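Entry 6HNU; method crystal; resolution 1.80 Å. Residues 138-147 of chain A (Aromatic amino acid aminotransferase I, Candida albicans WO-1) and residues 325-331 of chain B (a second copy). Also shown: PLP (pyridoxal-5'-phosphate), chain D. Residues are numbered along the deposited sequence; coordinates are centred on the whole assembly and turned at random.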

# COMPACT_ATOMS: atom_id res chain seq x y z
N SER A 138 -6.59 6.25 -0.36
CA SER A 138 -5.31 5.76 -0.91
C SER A 138 -4.34 5.58 0.26
O SER A 138 -4.64 6.04 1.39
N VAL A 139 -3.18 5.02 -0.01
CA VAL A 139 -2.10 4.95 1.00
C VAL A 139 -1.03 5.97 0.65
O VAL A 139 0.13 5.74 0.97
N GLY A 140 -1.46 7.08 0.05
CA GLY A 140 -0.61 8.21 -0.35
C GLY A 140 -0.56 8.38 -1.84
O GLY A 140 -1.00 7.46 -2.61
N ASN A 141 0.01 9.50 -2.25
CA ASN A 141 0.02 9.90 -3.68
C ASN A 141 1.00 9.02 -4.45
O ASN A 141 0.73 8.83 -5.62
N THR A 142 2.04 8.47 -3.82
CA THR A 142 2.94 7.45 -4.46
C THR A 142 2.08 6.30 -5.00
O THR A 142 2.15 5.97 -6.21
N GLU A 143 1.30 5.69 -4.14
CA GLU A 143 0.40 4.57 -4.52
C GLU A 143 -0.65 5.07 -5.50
O GLU A 143 -0.90 4.38 -6.53
N ALA A 144 -1.29 6.20 -5.22
CA ALA A 144 -2.42 6.67 -6.06
C ALA A 144 -1.92 6.89 -7.48
O ALA A 144 -2.64 6.55 -8.39
N TRP A 145 -0.70 7.38 -7.64
CA TRP A 145 -0.06 7.57 -8.98
C TRP A 145 0.21 6.22 -9.66
O TRP A 145 -0.21 6.07 -10.83
N ASP A 146 0.84 5.25 -8.97
CA ASP A 146 0.99 3.87 -9.51
C ASP A 146 -0.37 3.35 -9.99
O ASP A 146 -0.51 2.87 -11.16
N SER A 147 -1.39 3.54 -9.17
CA SER A 147 -2.76 3.04 -9.47
C SER A 147 -3.37 3.78 -10.65
O SER A 147 -4.19 3.15 -11.38
N HIS B 325 8.46 -1.27 -4.50
CA HIS B 325 7.79 -0.64 -3.33
C HIS B 325 8.00 0.89 -3.31
O HIS B 325 7.05 1.60 -2.99
N GLU B 326 9.22 1.38 -3.63
CA GLU B 326 9.56 2.82 -3.70
C GLU B 326 8.56 3.62 -4.53
O GLU B 326 8.25 4.72 -4.11
N VAL B 327 8.06 3.07 -5.63
CA VAL B 327 7.15 3.80 -6.56
C VAL B 327 5.73 3.22 -6.57
O VAL B 327 4.93 3.63 -7.43
N SER B 328 5.40 2.32 -5.65
CA SER B 328 4.03 1.76 -5.49
C SER B 328 3.54 2.12 -4.08
O SER B 328 3.13 3.30 -3.87
N VAL B 329 3.80 1.31 -3.07
CA VAL B 329 3.20 1.56 -1.73
C VAL B 329 4.07 2.45 -0.85
O VAL B 329 3.50 2.98 0.13
N GLN B 330 5.37 2.55 -1.14
CA GLN B 330 6.36 3.41 -0.46
C GLN B 330 6.81 2.75 0.86
O GLN B 330 8.01 2.35 0.99
N ASN B 331 5.88 2.56 1.80
CA ASN B 331 6.20 1.99 3.13
C ASN B 331 4.90 1.73 3.85
O ASN B 331 3.92 2.36 3.52

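His325(B) opens the chain B stretch in a helix that begins earlier in the chain. Its CB points away from the chain A stretch, with chi1 m, and its ring makes no contact with it. His325(B) O accepts hydrogen bonds from Ser328(B) N at 3.2 Å and Gln330(B) N at 2.7 Å, which helps fold the chain into a turn facing the chain A helix.

Glu326(B) also points away, with chi1 m and chi2 t. It meets chain A through its backbone: Glu326(B) O lies 3.5 Å from Thr142(A) CG2. Val327(B), again m, points away too. Val327(B) C is 3.7 Å from Thr142(A) CG2, and Val327(B) O is 3.5 Å from Asp146(A) CB. Water 2 joins the chains here, donating to Val327(B) O and to Thr142(A) O, each at 2.8 Å.

Ser328(B) comes closest to the helix backbone, Ser328(B) CA lying 4.7 Å from Glu143(A) CA. Its chi1 is p. The side chain points away overall, yet Ser328(B) CB touches Asp146(A) OD2 at 3.6 Å. Asp146(A) is t and points toward chain B; its carboxylate oxygens find hydrogen bonds elsewhere in the structure. Ser328(B) O sits 3.4 Å from Thr142(A) CG2 and 3.0 Å from Glu143(A) N, but the latter angle is too poor for a hydrogen bond.

Val329(B), m, points away, and Val329(B) CA lies 4.4 Å from Glu143(A) CB. Water 1 supplies the polar link. Water 1 donates to Val329(B) O at 3.2 Å and Val139(A) O at 2.6 Å, and accepts from Glu143(A) N at 3.2 Å. Val139(A) is m and points toward chain B. Glu143(A) starts sideways with chi1 t, but its end leads away. Glu143(A) OE1 accepts from Val139(A) N at 3.0 Å, tying the loop to the helix, and Glu143(A) OE2 accepts from Ser147(A) OG at 2.6 Å within the helix.

Gln330(B) starts toward chain A, with chi1 between wells at -140°, before its end leads away. Gln330(B) CG rests 3.8 Å from Thr142(A) OG1. Thr142(A), m, points toward chain B and has the largest covered area. Its methyl packs on the turn, while Thr142(A) OG1 donates to PLP O1P at 2.6 Å. Thr142(A) N donates to PLP O1P at 2.9 Å, and Asn141(A) N to PLP O2P at 2.8 Å. Gly140(A) leaves room for the phosphate: an ideal Gly140(A) CB would lie 3.0 Å from PLP O1P.

Asn331(B) points away and makes no contact with the chain A stretch. No direct hydrogen bond crosses; waters 1 and 2 bridge the stretches.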

# COMPACT_ATOMS: atom_id res chain seq x y z
CB SER A 138 -4.71 6.72 -1.90
OG SER A 138 -4.15 7.85 -1.24
CB VAL A 139 -1.58 3.51 1.16
CG1 VAL A 139 -2.69 2.60 1.68
CG2 VAL A 139 -0.99 2.97 -0.12
CB ASN A 141 0.32 11.38 -3.93
CG ASN A 141 -0.81 12.32 -3.57
OD1 ASN A 141 -1.82 11.88 -2.98
ND2 ASN A 141 -0.63 13.59 -3.93
CB THR A 142 4.01 6.93 -3.51
OG1 THR A 142 4.64 8.09 -2.94
CG2 THR A 142 5.02 6.06 -4.24
CB GLU A 143 -0.23 3.90 -3.29
CG GLU A 143 -1.24 2.84 -3.67
CD GLU A 143 -2.65 3.37 -3.78
OE1 GLU A 143 -3.15 3.89 -2.76
OE2 GLU A 143 -3.24 3.30 -4.91
CB ALA A 144 -3.06 7.91 -5.51
CB TRP A 145 1.22 8.39 -8.84
CG TRP A 145 1.95 8.49 -10.15
CD1 TRP A 145 3.21 8.06 -10.40
CD2 TRP A 145 1.44 8.98 -11.41
NE1 TRP A 145 3.52 8.24 -11.72
CE2 TRP A 145 2.48 8.86 -12.35
CE3 TRP A 145 0.23 9.55 -11.85
CZ2 TRP A 145 2.35 9.25 -13.68
CZ3 TRP A 145 0.10 9.93 -13.16
CH2 TRP A 145 1.14 9.75 -14.07
CB ASP A 146 1.63 2.96 -8.46
CG ASP A 146 1.87 1.55 -8.99
OD1 ASP A 146 2.53 1.44 -10.01
OD2 ASP A 146 1.38 0.62 -8.37
CB SER A 147 -3.64 3.15 -8.27
OG SER A 147 -3.20 2.22 -7.30
CB HIS B 325 8.27 -1.27 -2.03
CG HIS B 325 7.62 -2.57 -1.72
ND1 HIS B 325 8.06 -3.34 -0.68
CD2 HIS B 325 6.53 -3.20 -2.22
CE1 HIS B 325 7.29 -4.40 -0.56
NE2 HIS B 325 6.37 -4.36 -1.47
CB GLU B 326 10.97 3.04 -4.25
CG GLU B 326 11.95 2.84 -3.14
CD GLU B 326 13.40 2.65 -3.55
OE1 GLU B 326 13.68 2.51 -4.77
OE2 GLU B 326 14.23 2.60 -2.63
CB VAL B 327 7.75 3.82 -7.97
CG1 VAL B 327 9.09 4.55 -7.94
CG2 VAL B 327 7.91 2.42 -8.55
CB SER B 328 4.00 0.29 -5.86
OG SER B 328 4.75 -0.52 -4.96
CB VAL B 329 2.81 0.25 -1.01
CG1 VAL B 329 1.69 -0.42 -1.77
CG2 VAL B 329 3.99 -0.68 -0.83
CB GLN B 330 5.75 4.81 -0.37
CG GLN B 330 6.75 5.92 -0.63
CD GLN B 330 7.51 6.24 0.62
OE1 GLN B 330 6.98 6.11 1.73
NE2 GLN B 330 8.76 6.62 0.45
CB ASN B 331 7.05 2.96 3.96
CG ASN B 331 8.50 2.54 3.98
OD1 ASN B 331 8.79 1.34 4.01
ND2 ASN B 331 9.40 3.52 3.99
N1 PLP D . 3.82 13.43 -5.56
C2 PLP D . 4.75 14.37 -5.70
C2A PLP D . 4.76 15.20 -6.93
C3 PLP D . 5.72 14.59 -4.70
O3 PLP D . 6.67 15.54 -4.90
C4 PLP D . 5.72 13.77 -3.55
C4A PLP D . 6.74 13.96 -2.52
C5 PLP D . 4.73 12.79 -3.44
C6 PLP D . 3.85 12.62 -4.48
C5A PLP D . 4.67 11.87 -2.25
O4P PLP D . 3.30 11.63 -1.82
P PLP D . 2.88 10.61 -0.65
O1P PLP D . 3.12 9.21 -1.20
O2P PLP D . 1.45 11.02 -0.42
O3P PLP D . 3.79 10.94 0.54
O HOH W 1 1.84 5.42 -0.99
O HOH W 2 4.41 6.32 -7.76